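Local coordinates for protein putative glutathione transferase (Sphingobium chlorophenolicum, PDB 4FQU) that catalyses the glutathione-dependent reduction of glutathionyl-hydroquinones, including chlorinated ones, to free hydroquinones during breakdown of the pollutant pentachlorophenol, at residues A64-E69 and V152-G157; P166-I171 and W218-R223; P201-L206 and N249-A254; E211-R216 and P257-L262. All coordinates share one frame; numbering follows the deposited sequence.

Interaction 1. Residues A64-E69 and V152-G157; sequences ALKGLE and VGALPG
Lys66 carries this contact, its bent side chain running alongside the loop 152-157. CG stands anti to the carbonyl carbon (chi1 -63°), the chain then bends at chi2 (-70°) and again at chi3 (-74°), and the last torsion is anti. This coil delivers Lys66 NZ to Gly157 O at 2.7 Å, where the bond lies in the carbonyl plane on a lone pair. A weak second bond of 3.0 Å joins Lys66 NZ to Leu155 O. Asp150 forms a salt bridge with the same nitrogen, and Asn146 O takes a further weak bond from it. The backbone of Lys66 is used too: Leu155 N donates to Lys66 O over 2.9 Å, approaching from above the carbonyl plane. Leu155 has CG beside its own N, which lays CG and CD1 against the carbonyls of Lys66 and Leu65, while Leu68 CD2 meets Ala154 CB at 3.9 Å. Gly67, with positive phi, closes a Schellman motif as helix 54-65 ends. One water bridges Leu65 O to Pro156 O and another Gly67 O to Gly153 O. An alanine in place of Lys66 removes the ammonium shared by the Gly157 and Leu155 carbonyls and Asp150, and would probably loosen the loop. A buried ammonium facing a carboxylate and converging carbonyls is likely to stay protonated, pinning the loop electrostatically to the helix end of the thioredoxin-like domain.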
loop_
_atom_site.group_PDB
_atom_site.type_symbol
_atom_site.label_atom_id
_atom_site.label_comp_id
_atom_site.label_asym_id
_atom_site.label_seq_id
_atom_site.Cartn_x
_atom_site.Cartn_y
_atom_site.Cartn_z
ATOM N N ALA A 64 3.481 -2.179 -31.369
ATOM C CA ALA A 64 4.728 -1.492 -31.641
ATOM C C ALA A 64 5.838 -2.414 -32.193
ATOM O O ALA A 64 6.496 -2.097 -33.189
ATOM C CB ALA A 64 5.196 -0.784 -30.433
ATOM N N LEU A 65 6.034 -3.549 -31.537
ATOM C CA LEU A 65 7.157 -4.414 -31.811
ATOM C C LEU A 65 7.150 -4.870 -33.267
ATOM O O LEU A 65 8.217 -5.136 -33.848
ATOM C CB LEU A 65 7.110 -5.599 -30.853
ATOM C CG LEU A 65 8.082 -5.754 -29.685
ATOM C CD1 LEU A 65 8.672 -4.471 -29.241
ATOM C CD2 LEU A 65 7.440 -6.445 -28.511
ATOM N N LYS A 66 5.949 -4.965 -33.843
ATOM C CA LYS A 66 5.786 -5.351 -35.247
ATOM C C LYS A 66 5.666 -4.136 -36.181
ATOM O O LYS A 66 5.655 -4.269 -37.400
ATOM C CB LYS A 66 4.568 -6.280 -35.472
ATOM C CG LYS A 66 4.611 -7.614 -34.784
ATOM C CD LYS A 66 5.656 -8.558 -35.393
ATOM C CE LYS A 66 5.232 -9.137 -36.748
ATOM N NZ LYS A 66 6.142 -10.211 -37.217
ATOM N N GLY A 67 5.555 -2.945 -35.624
ATOM C CA GLY A 67 5.468 -1.763 -36.460
ATOM C C GLY A 67 4.195 -1.728 -37.235
ATOM O O GLY A 67 4.177 -1.539 -38.415
ATOM N N LEU A 68 3.103 -1.914 -36.539
ATOM C CA LEU A 68 1.803 -1.883 -37.163
ATOM C C LEU A 68 1.079 -0.607 -36.775
ATOM O O LEU A 68 -0.116 -0.496 -36.933
ATOM C CB LEU A 68 1.006 -3.069 -36.660
ATOM C CG LEU A 68 1.706 -4.387 -36.852
ATOM C CD1 LEU A 68 0.807 -5.498 -36.345
ATOM C CD2 LEU A 68 1.954 -4.524 -38.303
ATOM N N GLU A 69 1.814 0.356 -36.251
ATOM C CA GLU A 69 1.206 1.555 -35.703
ATOM C C GLU A 69 0.456 2.426 -36.720
ATOM O O GLU A 69 -0.461 3.154 -36.375
ATOM C CB GLU A 69 2.283 2.361 -35.041
ATOM C CG GLU A 69 3.613 1.623 -34.933
ATOM C CD GLU A 69 4.309 2.045 -33.629
ATOM O OE1 GLU A 69 3.676 2.871 -32.870
ATOM O OE2 GLU A 69 5.462 1.562 -33.377
ATOM N N VAL A 152 2.709 -8.057 -45.385
ATOM C CA VAL A 152 2.259 -6.791 -45.969
ATOM C C VAL A 152 2.867 -5.599 -45.308
ATOM O O VAL A 152 2.257 -4.507 -45.287
ATOM C CB VAL A 152 0.716 -6.593 -45.879
ATOM C CG1 VAL A 152 -0.035 -7.620 -46.699
ATOM C CG2 VAL A 152 0.250 -6.658 -44.438
ATOM N N GLY A 153 4.057 -5.805 -44.752
ATOM C CA GLY A 153 4.918 -4.698 -44.369
ATOM C C GLY A 153 5.303 -4.689 -42.920
ATOM O O GLY A 153 5.978 -3.796 -42.442
ATOM N N ALA A 154 4.842 -5.682 -42.194
ATOM C CA ALA A 154 5.175 -5.765 -40.792
ATOM C C ALA A 154 6.682 -5.938 -40.668
ATOM O O ALA A 154 7.313 -6.444 -41.592
ATOM C CB ALA A 154 4.431 -6.942 -40.163
ATOM N N LEU A 155 7.248 -5.496 -39.548
ATOM C CA LEU A 155 8.617 -5.874 -39.180
ATOM C C LEU A 155 8.626 -7.336 -38.827
ATOM O O LEU A 155 7.762 -7.818 -38.116
ATOM C CB LEU A 155 9.128 -5.112 -37.952
ATOM C CG LEU A 155 8.925 -3.602 -37.906
ATOM C CD1 LEU A 155 9.437 -3.045 -36.637
ATOM C CD2 LEU A 155 9.652 -2.998 -39.033
ATOM N N PRO A 156 9.605 -8.051 -39.335
ATOM C CA PRO A 156 9.853 -9.445 -38.977
ATOM C C PRO A 156 9.896 -9.626 -37.448
ATOM O O PRO A 156 10.297 -8.730 -36.749
ATOM C CB PRO A 156 11.220 -9.707 -39.583
ATOM C CG PRO A 156 11.741 -8.339 -39.976
ATOM C CD PRO A 156 10.585 -7.522 -40.277
ATOM N N GLY A 157 9.452 -10.762 -36.939
ATOM C CA GLY A 157 9.441 -11.028 -35.503
ATOM C C GLY A 157 8.462 -12.182 -35.274
ATOM O O GLY A 157 7.306 -12.049 -35.692
HETATM O O HOH W 1 9.226 -7.726 -34.404
HETATM O O HOH W 2 6.364 -2.041 -40.111
#

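Interaction 2. Residues P166-I171 and W218-R223; sequences PEIDRI and WLVGDR
The Arg170 guanidinium folds back along its own helix, one face lying over Glu167 CA, 3.4 Å above the plane and offset toward the rim. The indole of Trp218 turns from the other segment toward helix 257-268, where Leu262, Lys265 and Leu266 pack on it. Between these outlying flat groups, helix 165-180 meets the loop that leads into helix 226-245 in the all-helical C-terminal domain of the glutathione transferase fold. Asp228 of that helix accepts a hydrogen bond from Leu219 N, an arrangement consistent with the aspartate near the start of this helix in other glutathione transferases, and one that would help hold the loop. Val220 carries the loop's side of the contact, its CB directed at the helix and its two methyls meeting different neighbours. Its CG1, anti to the backbone N (chi1 179°), meets Ile168 CG1 at 3.9 Å, the two side chains crossing at about a right angle. The extended Glu167 comes tip to tip with the same methyl, OE1 lying 3.8 Å from Val220 CG1, and its side chain also touches His212. Ile171 reaches past Val220 in the opposite direction, and is backed by Trp208. Leu219 faces the helix as well; its side chain also packs on Leu209, Leu213, Ala227 and Leu231, and the seam is dispersive apart from the glutamate. Ile171 CD1 sits 4.0 Å from Val220 CG2 and 4.4 Å from Leu219 CB.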
loop_
_atom_site.group_PDB
_atom_site.type_symbol
_atom_site.label_atom_id
_atom_site.label_comp_id
_atom_site.label_asym_id
_atom_site.label_seq_id
_atom_site.Cartn_x
_atom_site.Cartn_y
_atom_site.Cartn_z
ATOM N N PRO A 166 5.461 -25.149 -26.565
ATOM C CA PRO A 166 5.251 -25.827 -25.277
ATOM C C PRO A 166 5.795 -25.038 -24.093
ATOM O O PRO A 166 5.016 -24.716 -23.191
ATOM C CB PRO A 166 6.046 -27.113 -25.432
ATOM C CG PRO A 166 7.026 -26.808 -26.502
ATOM C CD PRO A 166 6.245 -25.996 -27.469
ATOM N N GLU A 167 7.080 -24.709 -24.081
ATOM C CA GLU A 167 7.589 -23.975 -22.906
ATOM C C GLU A 167 6.940 -22.617 -22.721
ATOM O O GLU A 167 6.548 -22.261 -21.610
ATOM C CB GLU A 167 9.099 -23.801 -22.887
ATOM C CG GLU A 167 9.490 -22.992 -21.732
ATOM C CD GLU A 167 10.975 -22.942 -21.549
ATOM O OE1 GLU A 167 11.680 -23.121 -22.579
ATOM O OE2 GLU A 167 11.430 -22.723 -20.385
ATOM N N ILE A 168 6.829 -21.855 -23.805
ATOM C CA ILE A 168 6.119 -20.599 -23.710
ATOM C C ILE A 168 4.778 -20.822 -23.034
ATOM O O ILE A 168 4.424 -20.121 -22.098
ATOM C CB ILE A 168 5.888 -20.001 -25.035
ATOM C CG1 ILE A 168 7.239 -19.752 -25.689
ATOM C CG2 ILE A 168 5.178 -18.739 -24.832
ATOM C CD1 ILE A 168 7.185 -18.824 -26.853
ATOM N N ASP A 169 4.052 -21.834 -23.490
ATOM C CA ASP A 169 2.742 -22.174 -22.935
ATOM C C ASP A 169 2.790 -22.448 -21.434
ATOM O O ASP A 169 2.050 -21.815 -20.673
ATOM C CB ASP A 169 2.151 -23.352 -23.675
ATOM C CG ASP A 169 1.542 -22.953 -24.990
ATOM O OD1 ASP A 169 1.275 -21.749 -25.187
ATOM O OD2 ASP A 169 1.299 -23.851 -25.822
ATOM N N ARG A 170 3.651 -23.374 -21.004
ATOM C CA ARG A 170 3.850 -23.619 -19.581
ATOM C C ARG A 170 3.946 -22.319 -18.783
ATOM O O ARG A 170 3.276 -22.146 -17.755
ATOM C CB ARG A 170 5.123 -24.391 -19.357
ATOM C CG ARG A 170 4.954 -25.862 -19.079
ATOM C CD ARG A 170 6.200 -26.378 -18.337
ATOM N NE ARG A 170 7.419 -26.288 -19.145
ATOM C CZ ARG A 170 7.519 -26.780 -20.383
ATOM N NH1 ARG A 170 6.468 -27.400 -20.948
ATOM N NH2 ARG A 170 8.660 -26.647 -21.053
ATOM N N ILE A 171 4.786 -21.404 -19.264
ATOM C CA ILE A 171 5.052 -20.167 -18.547
ATOM C C ILE A 171 3.893 -19.229 -18.617
ATOM O O ILE A 171 3.525 -18.652 -17.612
ATOM C CB ILE A 171 6.311 -19.475 -19.051
ATOM C CG1 ILE A 171 7.512 -20.312 -18.679
ATOM C CG2 ILE A 171 6.542 -18.160 -18.366
ATOM C CD1 ILE A 171 8.747 -19.665 -19.044
ATOM N N TRP A 218 16.147 -13.571 -21.687
ATOM C CA TRP A 218 14.720 -13.638 -21.880
ATOM C C TRP A 218 14.237 -14.950 -21.322
ATOM O O TRP A 218 15.016 -15.860 -21.074
ATOM C CB TRP A 218 14.329 -13.499 -23.365
ATOM C CG TRP A 218 14.840 -12.235 -24.019
ATOM C CD1 TRP A 218 15.919 -12.112 -24.846
ATOM C CD2 TRP A 218 14.294 -10.924 -23.884
ATOM N NE1 TRP A 218 16.079 -10.807 -25.224
ATOM C CE2 TRP A 218 15.097 -10.056 -24.644
ATOM C CE3 TRP A 218 13.206 -10.396 -23.185
ATOM C CZ2 TRP A 218 14.840 -8.693 -24.728
ATOM C CZ3 TRP A 218 12.956 -9.036 -23.270
ATOM C CH2 TRP A 218 13.760 -8.208 -24.034
ATOM N N LEU A 219 12.931 -15.035 -21.139
ATOM C CA LEU A 219 12.323 -16.185 -20.502
ATOM C C LEU A 219 12.521 -17.464 -21.283
ATOM O O LEU A 219 12.612 -18.510 -20.672
ATOM C CB LEU A 219 10.826 -15.964 -20.311
ATOM C CG LEU A 219 10.455 -14.966 -19.244
ATOM C CD1 LEU A 219 9.022 -14.564 -19.455
ATOM C CD2 LEU A 219 10.670 -15.558 -17.909
ATOM N N VAL A 220 12.572 -17.397 -22.614
ATOM C CA VAL A 220 12.488 -18.617 -23.418
ATOM C C VAL A 220 13.427 -18.707 -24.609
ATOM O O VAL A 220 13.396 -17.898 -25.516
ATOM C CB VAL A 220 11.112 -18.815 -23.925
ATOM C CG1 VAL A 220 11.057 -20.070 -24.768
ATOM C CG2 VAL A 220 10.139 -18.850 -22.746
ATOM N N GLY A 221 14.241 -19.740 -24.623
ATOM C CA GLY A 221 15.509 -19.610 -25.287
ATOM C C GLY A 221 16.121 -18.260 -24.888
ATOM O O GLY A 221 16.088 -17.822 -23.704
ATOM N N ASP A 222 16.701 -17.596 -25.879
ATOM C CA ASP A 222 17.247 -16.280 -25.670
ATOM C C ASP A 222 16.713 -15.396 -26.747
ATOM O O ASP A 222 17.451 -14.933 -27.595
ATOM C CB ASP A 222 18.770 -16.311 -25.652
ATOM C CG ASP A 222 19.327 -15.961 -24.273
ATOM O OD1 ASP A 222 20.418 -15.334 -24.232
ATOM O OD2 ASP A 222 18.651 -16.289 -23.238
ATOM N N ARG A 223 15.406 -15.204 -26.687
ATOM C CA ARG A 223 14.621 -14.510 -27.685
ATOM C C ARG A 223 13.536 -13.815 -26.892
ATOM O O ARG A 223 12.950 -14.426 -25.985
ATOM C CB ARG A 223 13.976 -15.518 -28.646
ATOM C CG ARG A 223 14.988 -16.461 -29.296
ATOM C CD ARG A 223 14.420 -17.812 -29.804
ATOM N NE ARG A 223 13.943 -17.742 -31.169
ATOM C CZ ARG A 223 12.980 -16.902 -31.560
ATOM N NH1 ARG A 223 12.416 -16.080 -30.677
ATOM N NH2 ARG A 223 12.573 -16.881 -32.833
#

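Interaction 3. Residues P201-L206 and N249-A254; sequences PLFDTL and NLRRIA
Asn249 opens the loop 249-254, which packs on helix 192-212 in the all-helical C-terminal domain of the glutathione transferase fold; its backbone N lies obliquely beside the Phe203 ring, while its side chain turns away and is weakly bonded by Val300 N of the second subunit. Leu250 makes the main touch: its CB sits 3.3 Å from the centroid of the Phe203 ring, only 6° off the normal, a CH-pi contact over the middle of one face. With CG anti to the backbone N (chi1 -171°), Leu250 continues back along phenylalanine, CD2 lying 3.5 Å from Phe203 CG. Leu202 CD1, from the same helix, covers part of the opposite face, 4.3 Å above the plane. Arg251 follows with its backbone N 3.3 Å from Phe203 CE1, and its CG 4.0 Å from that same carbon. The polar end of Arg251 is bonded outside the contact, its NE to the Tyr256 hydroxyl. After Arg252, salt-bridged to Asp255, the chain turns into a short 3-10 segment at Ile253. The side chains of Ile253 and Leu206 cross at about a right angle, with Ile253 CD1 4.0 Å from Leu206 CD1, one turn on from Phe203. The segments are thus joined chiefly by apolar packing and the CH-pi contact, while the backbone of Leu250 hydrogen-bonds to the second subunit, linking this packing to the homodimer interface.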
loop_
_atom_site.group_PDB
_atom_site.type_symbol
_atom_site.label_atom_id
_atom_site.label_comp_id
_atom_site.label_asym_id
_atom_site.label_seq_id
_atom_site.Cartn_x
_atom_site.Cartn_y
_atom_site.Cartn_z
ATOM N N PRO A 201 0.989 -17.568 -3.523
ATOM C CA PRO A 201 1.342 -18.175 -4.796
ATOM C C PRO A 201 1.930 -17.185 -5.794
ATOM O O PRO A 201 2.718 -17.570 -6.650
ATOM C CB PRO A 201 0.012 -18.666 -5.297
ATOM C CG PRO A 201 -0.684 -19.053 -4.023
ATOM C CD PRO A 201 -0.341 -17.971 -3.067
ATOM N N LEU A 202 1.525 -15.925 -5.697
ATOM C CA LEU A 202 2.034 -14.823 -6.509
ATOM C C LEU A 202 3.537 -14.655 -6.307
ATOM O O LEU A 202 4.315 -14.701 -7.250
ATOM C CB LEU A 202 1.346 -13.552 -6.044
ATOM C CG LEU A 202 1.380 -12.177 -6.734
ATOM C CD1 LEU A 202 2.760 -11.767 -7.183
ATOM C CD2 LEU A 202 0.435 -12.197 -7.869
ATOM N N PHE A 203 3.957 -14.445 -5.069
ATOM C CA PHE A 203 5.385 -14.459 -4.764
ATOM C C PHE A 203 6.124 -15.793 -5.047
ATOM O O PHE A 203 7.259 -15.777 -5.474
ATOM C CB PHE A 203 5.658 -13.868 -3.375
ATOM C CG PHE A 203 5.451 -12.376 -3.338
ATOM C CD1 PHE A 203 6.492 -11.501 -3.633
ATOM C CD2 PHE A 203 4.208 -11.844 -3.114
ATOM C CE1 PHE A 203 6.312 -10.108 -3.651
ATOM C CE2 PHE A 203 4.032 -10.465 -3.127
ATOM C CZ PHE A 203 5.097 -9.600 -3.394
ATOM N N ASP A 204 5.494 -16.944 -4.854
ATOM C CA ASP A 204 6.114 -18.204 -5.271
ATOM C C ASP A 204 6.464 -18.172 -6.763
ATOM O O ASP A 204 7.472 -18.722 -7.214
ATOM C CB ASP A 204 5.156 -19.360 -5.024
ATOM C CG ASP A 204 5.058 -19.754 -3.560
ATOM O OD1 ASP A 204 6.014 -19.499 -2.789
ATOM O OD2 ASP A 204 4.019 -20.346 -3.201
ATOM N N THR A 205 5.595 -17.534 -7.534
ATOM C CA THR A 205 5.822 -17.399 -8.953
ATOM C C THR A 205 6.898 -16.376 -9.269
ATOM O O THR A 205 7.657 -16.553 -10.212
ATOM C CB THR A 205 4.547 -17.081 -9.742
ATOM O OG1 THR A 205 3.775 -18.268 -9.921
ATOM C CG2 THR A 205 4.921 -16.620 -11.104
ATOM N N LEU A 206 6.987 -15.297 -8.514
ATOM C CA LEU A 206 8.114 -14.404 -8.751
ATOM C C LEU A 206 9.423 -15.124 -8.373
ATOM O O LEU A 206 10.406 -15.053 -9.112
ATOM C CB LEU A 206 7.979 -13.063 -8.016
ATOM C CG LEU A 206 6.725 -12.249 -8.322
ATOM C CD1 LEU A 206 6.664 -11.058 -7.405
ATOM C CD2 LEU A 206 6.684 -11.827 -9.775
ATOM N N ASN A 249 2.693 -6.971 -1.331
ATOM C CA ASN A 249 3.829 -6.290 -0.758
ATOM C C ASN A 249 4.779 -7.148 0.026
ATOM O O ASN A 249 5.502 -6.635 0.860
ATOM C CB ASN A 249 3.359 -5.122 0.129
ATOM C CG ASN A 249 2.839 -5.595 1.433
ATOM O OD1 ASN A 249 2.509 -6.746 1.546
ATOM N ND2 ASN A 249 2.791 -4.740 2.432
ATOM N N LEU A 250 4.804 -8.441 -0.246
ATOM C CA LEU A 250 5.797 -9.292 0.385
ATOM C C LEU A 250 7.219 -8.740 0.141
ATOM O O LEU A 250 8.019 -8.664 1.047
ATOM C CB LEU A 250 5.645 -10.733 -0.082
ATOM C CG LEU A 250 6.503 -11.732 0.687
ATOM C CD1 LEU A 250 6.040 -11.908 2.111
ATOM C CD2 LEU A 250 6.422 -13.005 -0.062
ATOM N N ARG A 251 7.522 -8.351 -1.093
ATOM C CA ARG A 251 8.688 -7.513 -1.401
ATOM C C ARG A 251 8.485 -6.761 -2.721
ATOM O O ARG A 251 7.421 -6.801 -3.291
ATOM C CB ARG A 251 9.956 -8.341 -1.446
ATOM C CG ARG A 251 10.038 -9.339 -2.583
ATOM C CD ARG A 251 11.173 -10.332 -2.307
ATOM N NE ARG A 251 10.668 -11.697 -2.252
ATOM C CZ ARG A 251 10.461 -12.371 -1.128
ATOM N NH1 ARG A 251 10.758 -11.786 0.028
ATOM N NH2 ARG A 251 9.993 -13.631 -1.172
ATOM N N ARG A 252 9.488 -6.062 -3.218
ATOM C CA ARG A 252 9.276 -5.288 -4.434
ATOM C C ARG A 252 9.868 -6.005 -5.606
ATOM O O ARG A 252 10.792 -6.759 -5.448
ATOM C CB ARG A 252 9.933 -3.930 -4.295
ATOM C CG ARG A 252 9.423 -3.201 -3.125
ATOM C CD ARG A 252 10.247 -2.005 -2.799
ATOM N NE ARG A 252 11.631 -2.382 -2.653
ATOM C CZ ARG A 252 12.643 -1.639 -3.066
ATOM N NH1 ARG A 252 12.406 -0.479 -3.656
ATOM N NH2 ARG A 252 13.873 -2.071 -2.889
ATOM N N ILE A 253 9.343 -5.771 -6.789
ATOM C CA ILE A 253 10.038 -6.260 -7.964
ATOM C C ILE A 253 11.466 -5.722 -7.947
ATOM O O ILE A 253 12.398 -6.359 -8.480
ATOM C CB ILE A 253 9.373 -5.825 -9.280
ATOM C CG1 ILE A 253 7.879 -6.102 -9.242
ATOM C CG2 ILE A 253 10.019 -6.541 -10.458
ATOM C CD1 ILE A 253 7.584 -7.514 -9.025
ATOM N N ALA A 254 11.626 -4.552 -7.327
ATOM C CA ALA A 254 12.928 -3.928 -7.165
ATOM C C ALA A 254 13.853 -4.812 -6.350
ATOM O O ALA A 254 15.044 -4.613 -6.322
ATOM C CB ALA A 254 12.772 -2.633 -6.492
#

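Interaction 4. Residues E211-R216 and P257-L262; sequences EHLTGR and PNLSRL
Arg261 NH2 is the best-held polar atom here, gripped by two hydrogen bonds. Arg261 NH2 donates to Arg216 O over 3.2 Å, nearly along the C=O axis (162° at the oxygen) and near the guanidinium plane. Arg261 NH2 also reaches Asn258 OD1 at 2.6 Å, one helical turn back, where Arg261 NE adds a weak bond to the same oxygen. Leu213 O also lies at the edge of the guanidinium, 3.2 Å from Arg261 NH2. CG anti to the backbone N (chi1 -153°) and a bend at chi3 swing the group across to the turn, and Glu217 holds the remaining arm by a salt bridge to NH1. An alanine in place of Arg261 removes the bond to Arg216 O and the Glu217 salt bridge, and would probably loosen the turn. On the apolar side Leu213 points toward helix 257-268, its CB 3.9 Å from Asn258 CB. The Leu213 and Leu259 side chains cross at about a right angle, and Leu213 CD1 lies 4.3 Å from Leu262 CD2. Asn258 ND2 comes within 3.0 Å of Thr214 OG1 at the outer margin. The type I turn from Leu213 to Arg216 follows the end of helix 192-212 and rests on the first turns of helix 257-268, where Glu210 accepts from the backbone N of Asn258 and Leu259; helix 226-245 backs Leu259 and Leu262 through Leu235 and Leu231.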
loop_
_atom_site.group_PDB
_atom_site.type_symbol
_atom_site.label_atom_id
_atom_site.label_comp_id
_atom_site.label_asym_id
_atom_site.label_seq_id
_atom_site.Cartn_x
_atom_site.Cartn_y
_atom_site.Cartn_z
ATOM N N GLU A 211 14.562 -17.276 -10.644
ATOM C CA GLU A 211 15.597 -18.302 -10.852
ATOM C C GLU A 211 15.763 -18.602 -12.319
ATOM O O GLU A 211 16.875 -18.629 -12.856
ATOM C CB GLU A 211 15.319 -19.597 -10.085
ATOM C CG GLU A 211 16.281 -19.833 -8.910
ATOM C CD GLU A 211 17.635 -20.439 -9.313
ATOM O OE1 GLU A 211 17.680 -21.167 -10.326
ATOM O OE2 GLU A 211 18.655 -20.203 -8.607
ATOM N N HIS A 212 14.640 -18.822 -12.966
ATOM C CA HIS A 212 14.650 -19.127 -14.371
ATOM C C HIS A 212 15.485 -18.137 -15.130
ATOM O O HIS A 212 16.108 -18.467 -16.125
ATOM C CB HIS A 212 13.240 -19.039 -14.902
ATOM C CG HIS A 212 13.043 -19.794 -16.155
ATOM N ND1 HIS A 212 13.087 -21.171 -16.197
ATOM C CD2 HIS A 212 12.841 -19.379 -17.422
ATOM C CE1 HIS A 212 12.903 -21.574 -17.438
ATOM N NE2 HIS A 212 12.760 -20.505 -18.205
ATOM N N LEU A 213 15.477 -16.902 -14.660
ATOM C CA LEU A 213 16.078 -15.818 -15.408
ATOM C C LEU A 213 17.562 -15.678 -15.111
ATOM O O LEU A 213 18.201 -14.699 -15.560
ATOM C CB LEU A 213 15.340 -14.495 -15.119
ATOM C CG LEU A 213 14.003 -14.281 -15.818
ATOM C CD1 LEU A 213 13.384 -12.958 -15.483
ATOM C CD2 LEU A 213 14.155 -14.364 -17.283
ATOM N N THR A 214 18.121 -16.631 -14.369
ATOM C CA THR A 214 19.432 -16.366 -13.797
ATOM C C THR A 214 20.575 -16.166 -14.798
ATOM O O THR A 214 21.218 -15.096 -14.808
ATOM C CB THR A 214 19.808 -17.264 -12.617
ATOM O OG1 THR A 214 19.451 -16.590 -11.392
ATOM C CG2 THR A 214 21.315 -17.507 -12.620
ATOM N N GLY A 215 20.828 -17.132 -15.662
ATOM C CA GLY A 215 21.820 -16.859 -16.678
ATOM C C GLY A 215 21.188 -16.516 -17.990
ATOM O O GLY A 215 21.775 -16.782 -19.006
ATOM N N ARG A 216 19.990 -15.944 -17.977
ATOM C CA ARG A 216 19.219 -15.701 -19.204
ATOM C C ARG A 216 18.979 -14.226 -19.437
ATOM O O ARG A 216 19.243 -13.406 -18.560
ATOM C CB ARG A 216 17.858 -16.397 -19.169
ATOM C CG ARG A 216 17.890 -17.908 -19.021
ATOM C CD ARG A 216 16.494 -18.498 -19.233
ATOM N NE ARG A 216 16.367 -19.911 -18.879
ATOM C CZ ARG A 216 16.441 -20.907 -19.753
ATOM N NH1 ARG A 216 16.654 -20.639 -21.037
ATOM N NH2 ARG A 216 16.299 -22.164 -19.344
ATOM N N PRO A 257 16.657 -8.936 -8.497
ATOM C CA PRO A 257 17.629 -8.453 -9.471
ATOM C C PRO A 257 17.315 -8.938 -10.866
ATOM O O PRO A 257 17.143 -8.114 -11.739
ATOM C CB PRO A 257 18.940 -9.015 -8.960
ATOM C CG PRO A 257 18.567 -9.920 -7.875
ATOM C CD PRO A 257 17.325 -9.412 -7.302
ATOM N N ASN A 258 17.184 -10.230 -11.074
ATOM C CA ASN A 258 16.915 -10.693 -12.413
ATOM C C ASN A 258 15.670 -10.159 -13.088
ATOM O O ASN A 258 15.736 -9.833 -14.267
ATOM C CB ASN A 258 16.958 -12.193 -12.487
ATOM C CG ASN A 258 18.328 -12.679 -12.672
ATOM O OD1 ASN A 258 19.102 -12.082 -13.419
ATOM N ND2 ASN A 258 18.674 -13.753 -11.985
ATOM N N LEU A 259 14.547 -10.091 -12.372
ATOM C CA LEU A 259 13.326 -9.505 -12.920
ATOM C C LEU A 259 13.492 -8.010 -13.191
ATOM O O LEU A 259 13.133 -7.532 -14.268
ATOM C CB LEU A 259 12.141 -9.709 -11.991
ATOM C CG LEU A 259 11.743 -11.174 -12.034
ATOM C CD1 LEU A 259 10.733 -11.550 -10.963
ATOM C CD2 LEU A 259 11.220 -11.519 -13.414
ATOM N N SER A 260 14.034 -7.271 -12.221
ATOM C CA SER A 260 14.228 -5.826 -12.352
ATOM C C SER A 260 15.032 -5.539 -13.581
ATOM O O SER A 260 14.877 -4.482 -14.177
ATOM C CB SER A 260 14.958 -5.255 -11.146
ATOM O OG SER A 260 14.032 -4.885 -10.142
ATOM N N ARG A 261 15.887 -6.489 -13.960
ATOM C CA ARG A 261 16.739 -6.350 -15.119
ATOM C C ARG A 261 15.887 -6.501 -16.382
ATOM O O ARG A 261 15.975 -5.663 -17.280
ATOM C CB ARG A 261 17.858 -7.377 -15.040
ATOM C CG ARG A 261 19.186 -7.046 -15.736
ATOM C CD ARG A 261 20.296 -8.103 -15.404
ATOM N NE ARG A 261 19.796 -9.489 -15.233
ATOM C CZ ARG A 261 19.525 -10.357 -16.231
ATOM N NH1 ARG A 261 19.717 -9.979 -17.507
ATOM N NH2 ARG A 261 19.044 -11.598 -15.957
ATOM N N LEU A 262 15.050 -7.549 -16.443
ATOM C CA LEU A 262 14.121 -7.756 -17.561
ATOM C C LEU A 262 13.214 -6.541 -17.763
ATOM O O LEU A 262 12.985 -6.094 -18.882
ATOM C CB LEU A 262 13.263 -9.007 -17.365
ATOM C CG LEU A 262 12.132 -9.248 -18.397
ATOM C CD1 LEU A 262 12.691 -9.781 -19.644
ATOM C CD2 LEU A 262 11.154 -10.246 -17.911
#

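Interaction 1 closes first along the chain, tying the end of helix 54-65 in the thioredoxin-like domain to the loop before helix 165-180. The other three interlock in sequence, their segments alternating, and all belong to the helical C-terminal domain. Interactions 2 and 4 have centres about 13 Å apart and touch, as do interactions 3 and 4 at about 14 Å; helix 192-212 serves both 3 and 4. Interaction 1 stands apart, its centre about 21 Å from interaction 2 and 33 Å from interaction 3. Contacts 2 to 4 therefore form a connected packing zone away from the probable active-site residues, with interaction 3 alone of the four reaching the second subunit.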